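Local structure of conserved Archaeal protein (Sulfolobus acidocaldarius, 4OPC) at residues W118-M124 with A136-R142; D8-G13 with V153-T158. The protein uses bound FAD to hydrogenate the double bonds of geranylgeranyl chains, turning unsaturated archaeols into the saturated archaeols of archaeal membrane lipids. All blocks are in the same frame, centred on the assembly; numbering follows the deposited sequence.

Interaction 1 of 2, residues W118-M124 with A136-R142. With FDA (dihydroflavine-adenine dinucleotide), chain B.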
loop_
_atom_site.group_PDB
_atom_site.type_symbol
_atom_site.label_atom_id
_atom_site.label_comp_id
_atom_site.label_asym_id
_atom_site.label_seq_id
_atom_site.Cartn_x
_atom_site.Cartn_y
_atom_site.Cartn_z
ATOM N N TRP A 118 20.854 -10.606 6.097
ATOM C CA TRP A 118 21.814 -9.703 6.722
ATOM C C TRP A 118 21.106 -8.422 7.142
ATOM O O TRP A 118 20.635 -7.661 6.293
ATOM C CB TRP A 118 22.957 -9.350 5.766
ATOM C CG TRP A 118 23.763 -10.515 5.222
ATOM C CD1 TRP A 118 23.730 -11.820 5.632
ATOM C CD2 TRP A 118 24.707 -10.451 4.152
ATOM N NE1 TRP A 118 24.592 -12.571 4.868
ATOM C CE2 TRP A 118 25.202 -11.754 3.951
ATOM C CE3 TRP A 118 25.170 -9.418 3.334
ATOM C CZ2 TRP A 118 26.150 -12.049 2.972
ATOM C CZ3 TRP A 118 26.108 -9.713 2.356
ATOM C CH2 TRP A 118 26.589 -11.017 2.189
ATOM N N ASP A 119 21.016 -8.198 8.444
ATOM C CA ASP A 119 20.474 -6.950 8.966
ATOM C C ASP A 119 21.568 -5.886 9.029
ATOM O O ASP A 119 22.761 -6.170 8.801
ATOM C CB ASP A 119 19.792 -7.152 10.336
ATOM C CG ASP A 119 20.784 -7.376 11.478
ATOM O OD1 ASP A 119 21.901 -7.885 11.235
ATOM O OD2 ASP A 119 20.443 -7.074 12.637
ATOM N N LEU A 120 21.159 -4.662 9.355
ATOM C CA LEU A 120 22.061 -3.505 9.360
ATOM C C LEU A 120 22.880 -3.418 8.066
ATOM O O LEU A 120 24.041 -2.990 8.079
ATOM C CB LEU A 120 22.968 -3.494 10.597
ATOM C CG LEU A 120 23.151 -2.110 11.234
ATOM C CD1 LEU A 120 21.841 -1.581 11.852
ATOM C CD2 LEU A 120 24.279 -2.116 12.256
ATOM N N THR A 121 22.268 -3.831 6.960
ATOM C CA THR A 121 22.957 -3.903 5.683
ATOM C C THR A 121 22.181 -3.147 4.625
ATOM O O THR A 121 21.004 -3.413 4.404
ATOM C CB THR A 121 23.167 -5.365 5.252
ATOM O OG1 THR A 121 24.004 -6.014 6.215
ATOM C CG2 THR A 121 23.862 -5.442 3.890
ATOM N N THR A 122 22.845 -2.195 3.987
ATOM C CA THR A 122 22.189 -1.335 3.009
ATOM C C THR A 122 22.707 -1.622 1.606
ATOM O O THR A 122 23.920 -1.707 1.376
ATOM C CB THR A 122 22.442 0.141 3.348
ATOM O OG1 THR A 122 21.966 0.422 4.672
ATOM C CG2 THR A 122 21.731 1.054 2.359
ATOM N N ALA A 123 21.783 -1.801 0.669
ATOM C CA ALA A 123 22.158 -1.851 -0.738
ATOM C C ALA A 123 22.423 -0.418 -1.184
ATOM O O ALA A 123 21.510 0.411 -1.238
ATOM C CB ALA A 123 21.073 -2.514 -1.573
ATOM N N MET A 124 23.686 -0.125 -1.469
ATOM C CA MET A 124 24.137 1.226 -1.735
ATOM C C MET A 124 24.012 1.614 -3.188
ATOM O O MET A 124 23.707 2.758 -3.499
ATOM C CB MET A 124 25.588 1.391 -1.298
ATOM C CG MET A 124 25.748 1.443 0.212
ATOM S SD MET A 124 24.843 2.842 0.952
ATOM C CE MET A 124 25.356 2.752 2.671
ATOM N N ALA A 136 24.024 -5.934 -6.562
ATOM C CA ALA A 136 24.153 -4.705 -5.789
ATOM C C ALA A 136 25.469 -4.661 -5.041
ATOM O O ALA A 136 26.034 -5.696 -4.692
ATOM C CB ALA A 136 23.027 -4.595 -4.804
ATOM N N VAL A 137 25.958 -3.452 -4.795
ATOM C CA VAL A 137 27.023 -3.261 -3.823
ATOM C C VAL A 137 26.364 -2.985 -2.484
ATOM O O VAL A 137 25.483 -2.120 -2.387
ATOM C CB VAL A 137 27.945 -2.109 -4.209
ATOM C CG1 VAL A 137 29.046 -1.956 -3.181
ATOM C CG2 VAL A 137 28.554 -2.367 -5.583
ATOM N N LEU A 138 26.757 -3.763 -1.477
ATOM C CA LEU A 138 26.154 -3.711 -0.154
ATOM C C LEU A 138 27.151 -3.209 0.860
ATOM O O LEU A 138 28.334 -3.523 0.782
ATOM C CB LEU A 138 25.732 -5.110 0.288
ATOM C CG LEU A 138 24.862 -5.935 -0.663
ATOM C CD1 LEU A 138 24.620 -7.286 -0.018
ATOM C CD2 LEU A 138 23.543 -5.231 -0.944
ATOM N N PHE A 139 26.663 -2.460 1.836
ATOM C CA PHE A 139 27.475 -2.131 2.994
ATOM C C PHE A 139 26.850 -2.753 4.236
ATOM O O PHE A 139 25.758 -2.359 4.663
ATOM C CB PHE A 139 27.639 -0.620 3.164
ATOM C CG PHE A 139 28.593 -0.254 4.253
ATOM C CD1 PHE A 139 29.744 -0.992 4.446
ATOM C CD2 PHE A 139 28.331 0.803 5.096
ATOM C CE1 PHE A 139 30.626 -0.669 5.458
ATOM C CE2 PHE A 139 29.205 1.125 6.105
ATOM C CZ PHE A 139 30.349 0.388 6.285
ATOM N N ASN A 140 27.537 -3.754 4.775
ATOM C CA ASN A 140 27.099 -4.472 5.959
ATOM C C ASN A 140 27.716 -3.799 7.175
ATOM O O ASN A 140 28.918 -3.887 7.389
ATOM C CB ASN A 140 27.557 -5.931 5.848
ATOM C CG ASN A 140 27.085 -6.803 6.999
ATOM O OD1 ASN A 140 26.894 -6.344 8.122
ATOM N ND2 ASN A 140 26.904 -8.088 6.716
ATOM N N ARG A 141 26.885 -3.131 7.971
ATOM C CA ARG A 141 27.362 -2.394 9.139
ATOM C C ARG A 141 27.516 -3.243 10.402
ATOM O O ARG A 141 27.980 -2.756 11.429
ATOM C CB ARG A 141 26.473 -1.177 9.418
ATOM C CG ARG A 141 26.758 -0.004 8.507
ATOM C CD ARG A 141 25.935 1.207 8.894
ATOM N NE ARG A 141 26.374 2.400 8.177
ATOM C CZ ARG A 141 25.995 2.712 6.942
ATOM N NH1 ARG A 141 25.169 1.914 6.272
ATOM N NH2 ARG A 141 26.444 3.823 6.372
ATOM N N ARG A 142 27.108 -4.504 10.322
ATOM C CA ARG A 142 27.424 -5.474 11.384
ATOM C C ARG A 142 28.878 -5.904 11.287
ATOM O O ARG A 142 29.594 -5.888 12.272
ATOM C CB ARG A 142 26.552 -6.725 11.302
ATOM C CG ARG A 142 25.083 -6.537 11.640
ATOM C CD ARG A 142 24.884 -5.863 12.983
ATOM N NE ARG A 142 23.508 -6.034 13.449
ATOM C CZ ARG A 142 23.053 -5.573 14.608
ATOM N NH1 ARG A 142 23.844 -4.877 15.407
ATOM N NH2 ARG A 142 21.801 -5.801 14.968
HETATM P PA FDA B . 8.453 -0.909 4.328
HETATM O O1A FDA B . 8.742 0.541 4.308
HETATM O O2A FDA B . 7.625 -1.446 5.490
HETATM O O5B FDA B . 9.820 -1.708 4.309
HETATM C C5B FDA B . 10.916 -1.267 3.483
HETATM C C4B FDA B . 12.181 -1.813 4.089
HETATM O O4B FDA B . 13.285 -1.565 3.195
HETATM C C3B FDA B . 12.569 -1.205 5.441
HETATM O O3B FDA B . 12.646 -2.209 6.451
HETATM C C2B FDA B . 13.897 -0.480 5.154
HETATM O O2B FDA B . 14.792 -0.520 6.254
HETATM C C1B FDA B . 14.431 -1.270 3.968
HETATM N N9A FDA B . 15.353 -0.581 3.073
HETATM C C8A FDA B . 15.115 0.565 2.356
HETATM N N7A FDA B . 16.102 0.913 1.562
HETATM C C5A FDA B . 17.050 -0.080 1.765
HETATM C C6A FDA B . 18.308 -0.320 1.179
HETATM N N6A FDA B . 18.826 0.424 0.200
HETATM N N1A FDA B . 18.973 -1.427 1.564
HETATM C C2A FDA B . 18.441 -2.201 2.516
HETATM N N3A FDA B . 17.250 -2.098 3.110
HETATM C C4A FDA B . 16.588 -1.024 2.665
HETATM N N1 FDA B . -1.300 -0.458 5.537
HETATM C C2 FDA B . -2.170 -1.415 5.996
HETATM O O2 FDA B . -2.331 -2.474 5.397
HETATM N N3 FDA B . -2.826 -1.151 7.170
HETATM C C4 FDA B . -2.800 0.023 7.894
HETATM O O4 FDA B . -3.334 0.069 9.000
HETATM C C4X FDA B . -1.939 0.998 7.344
HETATM N N5 FDA B . -1.798 2.191 7.990
HETATM C C5X FDA B . -0.741 3.024 7.687
HETATM C C6 FDA B . -0.425 4.093 8.513
HETATM C C7 FDA B . 0.685 4.890 8.281
HETATM C C7M FDA B . 1.053 5.954 9.282
HETATM C C8 FDA B . 1.487 4.642 7.157
HETATM C C8M FDA B . 2.743 5.447 6.917
HETATM C C9 FDA B . 1.164 3.579 6.310
HETATM C C9A FDA B . 0.075 2.756 6.574
HETATM N N10 FDA B . -0.257 1.647 5.763
HETATM C C10 FDA B . -1.173 0.724 6.219
HETATM C "C1'" FDA B . 0.574 1.269 4.592
HETATM C "C2'" FDA B . 1.566 0.152 4.968
HETATM O "O2'" FDA B . 2.205 0.445 6.213
HETATM C "C3'" FDA B . 2.644 0.012 3.890
HETATM O "O3'" FDA B . 2.002 -0.025 2.622
HETATM C "C4'" FDA B . 3.503 -1.258 3.983
HETATM O "O4'" FDA B . 3.995 -1.464 5.306
HETATM C "C5'" FDA B . 4.652 -1.214 3.002
HETATM O "O5'" FDA B . 5.498 -2.367 3.185
HETATM P P FDA B . 6.872 -2.470 2.390
HETATM O O1P FDA B . 7.482 -3.754 2.776
HETATM O O2P FDA B . 6.682 -2.185 0.907
HETATM O O3P FDA B . 7.745 -1.238 2.919
HETATM O O HOH W 1 23.629 -0.474 6.720
#

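Interaction 2 of 2, residues D8-G13 with V153-T158. With FDA (dihydroflavine-adenine dinucleotide), chain B.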
loop_
_atom_site.group_PDB
_atom_site.type_symbol
_atom_site.label_atom_id
_atom_site.label_comp_id
_atom_site.label_asym_id
_atom_site.label_seq_id
_atom_site.Cartn_x
_atom_site.Cartn_y
_atom_site.Cartn_z
ATOM N N ASP A 8 21.238 -16.429 -6.296
ATOM C CA ASP A 8 20.196 -16.516 -7.302
ATOM C C ASP A 8 19.330 -15.266 -7.258
ATOM O O ASP A 8 19.056 -14.657 -8.301
ATOM C CB ASP A 8 19.339 -17.753 -7.078
ATOM C CG ASP A 8 20.101 -19.022 -7.341
ATOM O OD1 ASP A 8 20.899 -19.060 -8.313
ATOM O OD2 ASP A 8 19.920 -19.991 -6.573
ATOM N N VAL A 9 18.908 -14.888 -6.051
ATOM C CA VAL A 9 18.013 -13.751 -5.842
ATOM C C VAL A 9 18.537 -12.898 -4.694
ATOM O O VAL A 9 18.967 -13.437 -3.659
ATOM C CB VAL A 9 16.578 -14.232 -5.484
ATOM C CG1 VAL A 9 15.644 -13.055 -5.258
ATOM C CG2 VAL A 9 16.040 -15.142 -6.577
ATOM N N LEU A 10 18.505 -11.577 -4.868
ATOM C CA LEU A 10 18.778 -10.628 -3.794
ATOM C C LEU A 10 17.521 -9.814 -3.519
ATOM O O LEU A 10 16.997 -9.160 -4.431
ATOM C CB LEU A 10 19.920 -9.694 -4.184
ATOM C CG LEU A 10 20.148 -8.482 -3.278
ATOM C CD1 LEU A 10 20.589 -8.907 -1.878
ATOM C CD2 LEU A 10 21.172 -7.563 -3.906
ATOM N N ILE A 11 17.043 -9.849 -2.277
ATOM C CA ILE A 11 15.855 -9.080 -1.884
ATOM C C ILE A 11 16.335 -7.917 -1.051
ATOM O O ILE A 11 17.048 -8.108 -0.057
ATOM C CB ILE A 11 14.854 -9.936 -1.081
ATOM C CG1 ILE A 11 14.452 -11.170 -1.890
ATOM C CG2 ILE A 11 13.620 -9.102 -0.691
ATOM C CD1 ILE A 11 13.750 -12.257 -1.062
ATOM N N ILE A 12 15.978 -6.710 -1.479
ATOM C CA ILE A 12 16.420 -5.500 -0.799
ATOM C C ILE A 12 15.242 -4.905 -0.055
ATOM O O ILE A 12 14.330 -4.325 -0.663
ATOM C CB ILE A 12 17.001 -4.472 -1.768
ATOM C CG1 ILE A 12 18.098 -5.101 -2.638
ATOM C CG2 ILE A 12 17.538 -3.277 -1.001
ATOM C CD1 ILE A 12 18.632 -4.155 -3.697
ATOM N N GLY A 13 15.260 -5.089 1.262
ATOM C CA GLY A 13 14.192 -4.652 2.144
ATOM C C GLY A 13 13.438 -5.838 2.703
ATOM O O GLY A 13 13.114 -6.788 1.981
ATOM N N VAL A 153 18.121 -11.975 -10.250
ATOM C CA VAL A 153 17.024 -11.030 -10.062
ATOM C C VAL A 153 17.193 -10.320 -8.727
ATOM O O VAL A 153 17.490 -10.952 -7.704
ATOM C CB VAL A 153 15.632 -11.726 -10.069
ATOM C CG1 VAL A 153 14.508 -10.688 -10.068
ATOM C CG2 VAL A 153 15.477 -12.644 -11.262
ATOM N N VAL A 154 17.025 -9.008 -8.747
ATOM C CA VAL A 154 16.912 -8.202 -7.541
ATOM C C VAL A 154 15.423 -7.951 -7.306
ATOM O O VAL A 154 14.693 -7.582 -8.236
ATOM C CB VAL A 154 17.634 -6.852 -7.689
ATOM C CG1 VAL A 154 17.240 -5.897 -6.560
ATOM C CG2 VAL A 154 19.146 -7.036 -7.684
ATOM N N VAL A 155 14.968 -8.181 -6.080
ATOM C CA VAL A 155 13.620 -7.802 -5.684
ATOM C C VAL A 155 13.762 -6.508 -4.901
ATOM O O VAL A 155 14.372 -6.484 -3.828
ATOM C CB VAL A 155 12.959 -8.895 -4.819
ATOM C CG1 VAL A 155 11.620 -8.414 -4.302
ATOM C CG2 VAL A 155 12.793 -10.176 -5.627
ATOM N N GLU A 156 13.260 -5.416 -5.472
ATOM C CA GLU A 156 13.363 -4.096 -4.873
ATOM C C GLU A 156 12.148 -3.893 -3.976
ATOM O O GLU A 156 11.031 -3.695 -4.452
ATOM C CB GLU A 156 13.408 -3.026 -5.974
ATOM C CG GLU A 156 14.374 -1.871 -5.713
ATOM C CD GLU A 156 13.794 -0.746 -4.861
ATOM O OE1 GLU A 156 12.828 -0.987 -4.116
ATOM O OE2 GLU A 156 14.341 0.377 -4.899
ATOM N N ALA A 157 12.381 -3.960 -2.673
ATOM C CA ALA A 157 11.324 -3.912 -1.679
ATOM C C ALA A 157 11.670 -2.854 -0.627
ATOM O O ALA A 157 11.473 -3.061 0.573
ATOM C CB ALA A 157 11.153 -5.284 -1.039
ATOM N N THR A 158 12.183 -1.719 -1.092
ATOM C CA THR A 158 12.744 -0.697 -0.205
ATOM C C THR A 158 11.711 0.277 0.365
ATOM O O THR A 158 12.065 1.260 1.024
ATOM C CB THR A 158 13.843 0.120 -0.917
ATOM O OG1 THR A 158 13.256 0.826 -2.021
ATOM C CG2 THR A 158 14.993 -0.771 -1.405
HETATM P PA FDA B . 8.453 -0.909 4.328
HETATM O O1A FDA B . 8.742 0.541 4.308
HETATM O O2A FDA B . 7.625 -1.446 5.490
HETATM O O5B FDA B . 9.820 -1.708 4.309
HETATM C C5B FDA B . 10.916 -1.267 3.483
HETATM C C4B FDA B . 12.181 -1.813 4.089
HETATM O O4B FDA B . 13.285 -1.565 3.195
HETATM C C3B FDA B . 12.569 -1.205 5.441
HETATM O O3B FDA B . 12.646 -2.209 6.451
HETATM C C2B FDA B . 13.897 -0.480 5.154
HETATM O O2B FDA B . 14.792 -0.520 6.254
HETATM C C1B FDA B . 14.431 -1.270 3.968
HETATM N N9A FDA B . 15.353 -0.581 3.073
HETATM C C8A FDA B . 15.115 0.565 2.356
HETATM N N7A FDA B . 16.102 0.913 1.562
HETATM C C5A FDA B . 17.050 -0.080 1.765
HETATM C C6A FDA B . 18.308 -0.320 1.179
HETATM N N6A FDA B . 18.826 0.424 0.200
HETATM N N1A FDA B . 18.973 -1.427 1.564
HETATM C C2A FDA B . 18.441 -2.201 2.516
HETATM N N3A FDA B . 17.250 -2.098 3.110
HETATM C C4A FDA B . 16.588 -1.024 2.665
HETATM N N1 FDA B . -1.300 -0.458 5.537
HETATM C C2 FDA B . -2.170 -1.415 5.996
HETATM O O2 FDA B . -2.331 -2.474 5.397
HETATM N N3 FDA B . -2.826 -1.151 7.170
HETATM C C4 FDA B . -2.800 0.023 7.894
HETATM O O4 FDA B . -3.334 0.069 9.000
HETATM C C4X FDA B . -1.939 0.998 7.344
HETATM N N5 FDA B . -1.798 2.191 7.990
HETATM C C5X FDA B . -0.741 3.024 7.687
HETATM C C6 FDA B . -0.425 4.093 8.513
HETATM C C7 FDA B . 0.685 4.890 8.281
HETATM C C7M FDA B . 1.053 5.954 9.282
HETATM C C8 FDA B . 1.487 4.642 7.157
HETATM C C8M FDA B . 2.743 5.447 6.917
HETATM C C9 FDA B . 1.164 3.579 6.310
HETATM C C9A FDA B . 0.075 2.756 6.574
HETATM N N10 FDA B . -0.257 1.647 5.763
HETATM C C10 FDA B . -1.173 0.724 6.219
HETATM C "C1'" FDA B . 0.574 1.269 4.592
HETATM C "C2'" FDA B . 1.566 0.152 4.968
HETATM O "O2'" FDA B . 2.205 0.445 6.213
HETATM C "C3'" FDA B . 2.644 0.012 3.890
HETATM O "O3'" FDA B . 2.002 -0.025 2.622
HETATM C "C4'" FDA B . 3.503 -1.258 3.983
HETATM O "O4'" FDA B . 3.995 -1.464 5.306
HETATM C "C5'" FDA B . 4.652 -1.214 3.002
HETATM O "O5'" FDA B . 5.498 -2.367 3.185
HETATM P P FDA B . 6.872 -2.470 2.390
HETATM O O1P FDA B . 7.482 -3.754 2.776
HETATM O O2P FDA B . 6.682 -2.185 0.907
HETATM O O3P FDA B . 7.745 -1.238 2.919
#

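Interaction 1 of 2, residues W118-M124 with A136-R142
Leu138 spreads over the face of this antiparallel beta hairpin that carries Thr121, Ala123 and Asn140, its CD1 3.7 Å from Trp118 CZ3 and its CD2 3.7 Å from Ala123 CB. Thr122 and Phe139, a hydrogen-bonded pair, lie on the other, their backbones joined by Thr122 N to Phe139 O (3.0 Å) and Phe139 N to Thr122 O (2.9 Å). Met124 N to Val137 O and Arg141 N to Leu120 O, each 2.8 Å, continue the ladder. At the strand end Asn140 OD1 accepts from Arg142 N (2.9 Å) in an Asx turn, and Arg142 NH2 forms a salt bridge to Asp119 OD2 (3.0 Å), which also accepts from Trp40 N. Ala123 reads the adenine edge through its backbone: N gives to FDA N1A and O takes N6A, both 3.0 Å. Strand 145-150 flanks strand 132-140 in the same sheet, while Leu138 and Thr121 rest on strand 32-35 and Ala123 and Ala136 on strand 9-12.

Interaction 2 of 2, residues D8-G13 with V153-T158
Two neighbouring parallel strands of the Rossmann-type FAD-binding fold meet here, 9-12 and 153-156, their axes 4.7 Å apart and inclined by 16°. The backbone ladder runs from a weak bond, Val153 N to Asp8 O (3.4 Å), through Leu10 N to Val153 O (3.1 Å) and Val155 N to Leu10 O (2.8 Å), to Ile12 N on Val155 O (2.9 Å) and Ala157 N on Ile12 O (2.8 Å). On one face stand Val9, Ile11, Val153 and Val155. The three valines are all t rotamers; Val9 CG1 comes 4.1 Å from Val155 CG2, and the m conformer of Ile11 brings CG1 to 4.0 Å from Val155 CB. Helix 302-322 covers this face, with Ile316 against Val9 and Val155. The opposite face carries Leu10, Ile12, Val154 and Glu156. There Ile12, extended as m,t, sends CD1 to 3.6 Å from Val154 CG1, while its CG2 lies 3.6 Å from Thr158 CG2 and 3.5 Å from FDA N1A. Glu156 has an off-rotamer chi1 of -141° and bends back at chi2 (-85°), so that OE1 accepts from Thr158 OG1 (2.8 Å) and Thr158 N (3.2 Å); OE2 is held by the amides of Phe164 and Arg165. Gly13, first in a GxGxxG pattern, has phi/psi of 110/136, at which a CB would jam against the Ile12 carbonyl; it would also hit Ala157 O across the strands. Lacking one, its CA approaches FDA O4B to 3.4 Å.

In the fold
From the N terminus, strand 9-12 enters the six-stranded, mostly parallel sheet first, and the chain then passes through strand 32-35 and a long excursion before strand 116-118. Interaction 1 closes a short local loop, the hairpin of strands 121-129 and 132-140. After strand 145-150 the chain returns as strand 153-156 beside strand 9-12, where interaction 2 closes a loop of 139 residues; interaction 1 is nested within it. The hairpin's sheet packs on the Rossmann-type sheet, and the contacts, centred 12 Å apart, touch through Ala136 CB and Leu10 CD2, and through Ala123 CB and Ile12 CD1, at 3.6 Å each. Both sheets border the adenosine end of the cofactor.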